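Local coordinates for putative enoyl-CoA hydratase/isomerase (Bordetella parapertussis, PDB 3ISA), which probably catalyses hydration or isomerisation of enoyl-CoA thioesters, the chemistry of crotonase-type enzymes, at residues Phe63-Phe67 with Ala112-Phe117. Residue numbers count along the deposited sequence, not the author numbering.
Sequences FSAGF and AGVDLF
Close backbone packing of a loop on a buried helix, made possible by paired glycines, is exemplified where Phe-63 to Phe-67, after strand 53-58, meets Ala-112 to Phe-117. Gly-66 and Gly-113 CA atoms lie 4.0 Å apart, Gly-66 CA 3.3 Å from Gly-113 N. A CB on Gly-113 would collide with Ser-64 O; one on Gly-66, whose phi is 78°, would hit Ala-112 N. In the crotonase fold, the loop equivalent to 63-67 and the start of this helix supply the oxyanion-hole NH groups that polarise the thioester carbonyl; those of Phe-67 and Ala-112, N atoms 4.6 Å apart, are probably the counterparts here. Ser-64 closes an ST turn, its OG accepting from Gly-66 N at 2.9 Å, and hydrogen-bonds the backbone O of Asn-29. Just before it, Phe-63 (chi1 t) reaches along the helix: CE2 lies 3.3 Å from Gly-113 O, CZ 4.1 Å from Leu-116 CG. Phe-117, also t, turns its edge to the Phe-63 face, T-shaped, centroids 5.7 Å apart and planes at 76°.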
loop_
_atom_site.group_PDB
_atom_site.type_symbol
_atom_site.label_atom_id
_atom_site.label_comp_id
_atom_site.label_asym_id
_atom_site.label_seq_id
_atom_site.Cartn_x
_atom_site.Cartn_y
_atom_site.Cartn_z
ATOM N N PHE D 63 -7.480 -30.361 -20.683
ATOM C CA PHE D 63 -7.820 -29.828 -19.357
ATOM C C PHE D 63 -9.067 -28.923 -19.475
ATOM O O PHE D 63 -10.121 -29.251 -18.917
ATOM C CB PHE D 63 -6.591 -29.099 -18.767
ATOM C CG PHE D 63 -6.822 -28.474 -17.414
ATOM C CD1 PHE D 63 -6.717 -29.232 -16.252
ATOM C CD2 PHE D 63 -7.133 -27.111 -17.304
ATOM C CE1 PHE D 63 -6.928 -28.646 -14.992
ATOM C CE2 PHE D 63 -7.352 -26.525 -16.068
ATOM C CZ PHE D 63 -7.257 -27.285 -14.912
ATOM N N SER D 64 -8.945 -27.811 -20.206
ATOM C CA SER D 64 -10.082 -26.926 -20.532
ATOM C C SER D 64 -9.775 -25.920 -21.650
ATOM O O SER D 64 -8.709 -25.279 -21.665
ATOM C CB SER D 64 -10.559 -26.146 -19.285
ATOM O OG SER D 64 -11.575 -25.218 -19.627
ATOM N N ALA D 65 -10.756 -25.744 -22.532
ATOM C CA ALA D 65 -10.729 -24.699 -23.556
ATOM C C ALA D 65 -11.259 -23.349 -23.068
ATOM O O ALA D 65 -11.416 -22.427 -23.868
ATOM C CB ALA D 65 -11.488 -25.159 -24.797
ATOM N N GLY D 66 -11.512 -23.216 -21.759
ATOM C CA GLY D 66 -11.926 -21.929 -21.200
ATOM C C GLY D 66 -13.386 -21.619 -21.464
ATOM O O GLY D 66 -14.175 -22.525 -21.604
ATOM N N PHE D 67 -13.732 -20.333 -21.543
ATOM C CA PHE D 67 -15.116 -19.875 -21.699
ATOM C C PHE D 67 -15.843 -20.606 -22.848
ATOM O O PHE D 67 -15.331 -20.701 -23.968
ATOM C CB PHE D 67 -15.104 -18.367 -21.958
ATOM C CG PHE D 67 -16.454 -17.707 -21.865
ATOM C CD1 PHE D 67 -16.895 -17.194 -20.646
ATOM C CD2 PHE D 67 -17.256 -17.539 -22.999
ATOM C CE1 PHE D 67 -18.131 -16.554 -20.544
ATOM C CE2 PHE D 67 -18.508 -16.886 -22.907
ATOM C CZ PHE D 67 -18.933 -16.397 -21.675
ATOM N N ALA D 112 -9.586 -19.021 -19.933
ATOM C CA ALA D 112 -9.900 -19.294 -18.536
ATOM C C ALA D 112 -9.489 -20.713 -18.085
ATOM O O ALA D 112 -9.228 -20.938 -16.906
ATOM C CB ALA D 112 -11.378 -19.032 -18.270
ATOM N N GLY D 113 -9.431 -21.647 -19.036
ATOM C CA GLY D 113 -8.851 -22.978 -18.802
ATOM C C GLY D 113 -7.404 -22.919 -18.353
ATOM O O GLY D 113 -7.010 -23.560 -17.368
ATOM N N VAL D 114 -6.599 -22.149 -19.077
ATOM C CA VAL D 114 -5.215 -21.911 -18.689
ATOM C C VAL D 114 -5.154 -21.141 -17.367
ATOM O O VAL D 114 -4.306 -21.425 -16.537
ATOM C CB VAL D 114 -4.415 -21.186 -19.828
ATOM C CG1 VAL D 114 -2.929 -20.977 -19.442
ATOM C CG2 VAL D 114 -4.539 -21.977 -21.152
ATOM N N ASP D 115 -6.071 -20.196 -17.150
ATOM C CA ASP D 115 -6.056 -19.441 -15.889
ATOM C C ASP D 115 -6.382 -20.322 -14.656
ATOM O O ASP D 115 -5.813 -20.141 -13.563
ATOM C CB ASP D 115 -7.038 -18.275 -15.977
ATOM C CG ASP D 115 -6.656 -17.265 -17.056
ATOM O OD1 ASP D 115 -5.468 -16.856 -17.119
ATOM O OD2 ASP D 115 -7.542 -16.895 -17.848
ATOM N N LEU D 116 -7.288 -21.274 -14.847
ATOM C CA LEU D 116 -7.638 -22.203 -13.779
ATOM C C LEU D 116 -6.421 -23.039 -13.399
ATOM O O LEU D 116 -6.118 -23.211 -12.214
ATOM C CB LEU D 116 -8.827 -23.070 -14.197
ATOM C CG LEU D 116 -9.236 -24.164 -13.192
ATOM C CD1 LEU D 116 -9.570 -23.568 -11.808
ATOM C CD2 LEU D 116 -10.416 -24.933 -13.790
ATOM N N PHE D 117 -5.729 -23.534 -14.423
ATOM C CA PHE D 117 -4.456 -24.213 -14.281
ATOM C C PHE D 117 -3.437 -23.338 -13.514
ATOM O O PHE D 117 -2.836 -23.801 -12.531
ATOM C CB PHE D 117 -3.948 -24.567 -15.692
ATOM C CG PHE D 117 -2.714 -25.410 -15.704
ATOM C CD1 PHE D 117 -2.797 -26.779 -15.461
ATOM C CD2 PHE D 117 -1.468 -24.847 -16.001
ATOM C CE1 PHE D 117 -1.654 -27.577 -15.458
ATOM C CE2 PHE D 117 -0.321 -25.636 -16.022
ATOM C CZ PHE D 117 -0.419 -27.015 -15.755
#